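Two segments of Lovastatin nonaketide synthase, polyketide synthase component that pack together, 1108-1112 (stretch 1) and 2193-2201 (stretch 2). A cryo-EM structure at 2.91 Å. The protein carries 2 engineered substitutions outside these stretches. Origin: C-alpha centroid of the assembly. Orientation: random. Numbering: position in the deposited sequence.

Stretch 1, residues 1108-1112: EHPHM
Stretch 2, residues 2193-2201: VNPKWLAHV

This is a small contact, without hydrogen bonds across it, in which an irregular segment lays two histidines and a proline against the first turns of a helix. The two stretches belong to one chain, far apart in sequence, and bury 261 Å² between them.

Stretch 1 has no regular secondary structure. Its phi/psi values are -33/131 at His1109, -61/-62 at Pro1110 and -113/120 at His1111. In stretch 2, Val2193 and Asn2194 are extended, and a helix runs from Pro2195 through Val2201 and beyond. Asn2194 (chi1 t) caps it: Asn2194 OD1 accepts from Lys2196 N at 2.8 Å. Asn2194 O accepts from Trp2197 N, also at 2.8 Å. The backbones stay well separated; the nearest CA atoms are those of Pro1110 and Trp2197, 7.2 Å apart. The contacts run in reverse order, from His1111 at Asn2194 to Trp2197 back to His1109 at His2200.

His1111 (chi1 m, chi2 -93°) covers the helix start. His1111 NE2 lies 3.2 Å from Asn2194 CB and 4.1 Å from Trp2197 CB, both near the plane of the imidazole at its edge. The Trp2197 side chain is t with chi2 92°. Its five-membered ring meets the His1111 ring obliquely, with centroids 5.9 Å apart and planes at 68°.

Lys2196 (chi1 t, chi2 -115°, chi3 p, chi4 -93°) has a CA-to-CB bond pointing sideways, but its end comes nearer. Lys2196 NZ reaches 3.1 Å from Pro1110 CB, a close approach to carbon that gives the amine no acceptor. Lys2196 NZ is also 4.1 Å from His1111 NE2, too far for a hydrogen bond.

One helical turn further on, His1109 (chi1 -158°, chi2 63°) meets His2200 (chi1 156°, chi2 62°). The edge of His1109 points at the face of His2200, with planes at 86° and centroids 5.3 Å apart. The closest atoms are His1109 CE1 and His2200 NE2, at 4.1 Å.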

# COMPACT_ATOMS: atom_id res chain seq x y z
N GLU A 1108 34.66 -2.71 -27.20
CA GLU A 1108 35.53 -1.78 -26.47
C GLU A 1108 35.96 -0.62 -27.38
O GLU A 1108 37.11 -0.51 -27.80
CB GLU A 1108 36.74 -2.51 -25.90
CG GLU A 1108 37.61 -1.65 -25.00
CD GLU A 1108 38.71 -2.44 -24.31
OE1 GLU A 1108 38.74 -3.68 -24.47
OE2 GLU A 1108 39.54 -1.82 -23.61
N HIS A 1109 34.97 0.23 -27.69
CA HIS A 1109 35.03 1.20 -28.78
C HIS A 1109 36.45 1.71 -28.99
O HIS A 1109 37.12 2.11 -28.04
CB HIS A 1109 34.08 2.36 -28.48
CG HIS A 1109 33.65 3.12 -29.70
ND1 HIS A 1109 32.91 2.55 -30.71
CD2 HIS A 1109 33.87 4.40 -30.07
CE1 HIS A 1109 32.69 3.44 -31.65
NE2 HIS A 1109 33.26 4.58 -31.29
N PRO A 1110 36.93 1.70 -30.24
CA PRO A 1110 38.38 1.63 -30.48
C PRO A 1110 39.21 2.77 -29.92
O PRO A 1110 40.08 2.56 -29.07
CB PRO A 1110 38.46 1.62 -32.01
CG PRO A 1110 37.26 2.40 -32.44
CD PRO A 1110 36.19 1.99 -31.48
N HIS A 1111 38.95 3.99 -30.39
CA HIS A 1111 39.74 5.16 -30.03
C HIS A 1111 38.86 6.09 -29.22
O HIS A 1111 37.81 6.54 -29.70
CB HIS A 1111 40.25 5.89 -31.27
CG HIS A 1111 40.70 4.98 -32.37
ND1 HIS A 1111 42.00 4.57 -32.51
CD2 HIS A 1111 40.01 4.42 -33.40
CE1 HIS A 1111 42.10 3.79 -33.57
NE2 HIS A 1111 40.91 3.68 -34.12
N MET A 1112 39.28 6.36 -27.99
CA MET A 1112 38.51 7.24 -27.12
C MET A 1112 39.52 8.05 -26.32
O MET A 1112 40.32 7.48 -25.56
CB MET A 1112 37.59 6.44 -26.21
CG MET A 1112 36.96 5.22 -26.88
SD MET A 1112 35.64 4.49 -25.90
CE MET A 1112 34.25 5.48 -26.44
N VAL A 2193 45.02 5.24 -38.58
CA VAL A 2193 43.60 4.98 -38.35
C VAL A 2193 43.39 3.47 -38.35
O VAL A 2193 43.91 2.77 -39.22
CB VAL A 2193 42.71 5.64 -39.41
CG1 VAL A 2193 41.25 5.38 -39.11
CG2 VAL A 2193 42.99 7.13 -39.49
N ASN A 2194 42.63 2.98 -37.38
CA ASN A 2194 42.36 1.56 -37.30
C ASN A 2194 41.45 1.14 -38.46
O ASN A 2194 40.42 1.78 -38.69
CB ASN A 2194 41.69 1.22 -35.97
CG ASN A 2194 41.65 -0.27 -35.70
OD1 ASN A 2194 41.41 -1.07 -36.60
ND2 ASN A 2194 41.89 -0.65 -34.45
N PRO A 2195 41.80 0.10 -39.22
CA PRO A 2195 40.89 -0.34 -40.29
C PRO A 2195 39.51 -0.68 -39.77
O PRO A 2195 38.50 -0.46 -40.46
CB PRO A 2195 41.60 -1.58 -40.87
CG PRO A 2195 43.03 -1.43 -40.47
CD PRO A 2195 43.02 -0.73 -39.15
N LYS A 2196 39.43 -1.22 -38.56
CA LYS A 2196 38.14 -1.49 -37.94
C LYS A 2196 37.34 -0.21 -37.73
O LYS A 2196 36.10 -0.27 -37.71
CB LYS A 2196 38.38 -2.23 -36.62
CG LYS A 2196 37.18 -2.36 -35.69
CD LYS A 2196 37.40 -1.61 -34.40
CE LYS A 2196 37.09 -0.14 -34.55
NZ LYS A 2196 38.30 0.67 -34.91
N TRP A 2197 37.99 0.95 -37.61
CA TRP A 2197 37.25 2.20 -37.56
C TRP A 2197 36.63 2.51 -38.92
O TRP A 2197 35.50 3.02 -39.00
CB TRP A 2197 38.16 3.35 -37.13
CG TRP A 2197 37.46 4.67 -37.07
CD1 TRP A 2197 36.83 5.21 -35.99
CD2 TRP A 2197 37.30 5.60 -38.14
NE1 TRP A 2197 36.29 6.43 -36.33
CE2 TRP A 2197 36.57 6.69 -37.64
CE3 TRP A 2197 37.70 5.62 -39.48
CZ2 TRP A 2197 36.23 7.79 -38.43
CZ3 TRP A 2197 37.37 6.71 -40.26
CH2 TRP A 2197 36.64 7.78 -39.73
N LEU A 2198 37.35 2.20 -40.00
CA LEU A 2198 36.77 2.29 -41.33
C LEU A 2198 35.56 1.37 -41.44
O LEU A 2198 34.54 1.74 -42.03
CB LEU A 2198 37.81 1.95 -42.39
CG LEU A 2198 39.13 2.73 -42.30
CD1 LEU A 2198 40.15 2.17 -43.28
CD2 LEU A 2198 38.91 4.22 -42.55
N ALA A 2199 35.66 0.17 -40.86
CA ALA A 2199 34.51 -0.73 -40.85
C ALA A 2199 33.34 -0.12 -40.09
O ALA A 2199 32.19 -0.20 -40.53
CB ALA A 2199 34.91 -2.07 -40.23
N HIS A 2200 33.62 0.49 -38.93
CA HIS A 2200 32.56 1.09 -38.14
C HIS A 2200 31.85 2.19 -38.91
O HIS A 2200 30.61 2.25 -38.95
CB HIS A 2200 33.13 1.65 -36.83
CG HIS A 2200 32.31 2.74 -36.23
ND1 HIS A 2200 31.01 2.56 -35.81
CD2 HIS A 2200 32.60 4.04 -35.99
CE1 HIS A 2200 30.54 3.69 -35.33
NE2 HIS A 2200 31.48 4.61 -35.43
N VAL A 2201 32.61 3.08 -39.54
CA VAL A 2201 31.99 4.15 -40.32
C VAL A 2201 31.27 3.57 -41.54
O VAL A 2201 30.29 4.15 -42.01
CB VAL A 2201 33.02 5.21 -40.73
CG1 VAL A 2201 33.56 5.91 -39.50
CG2 VAL A 2201 34.15 4.59 -41.52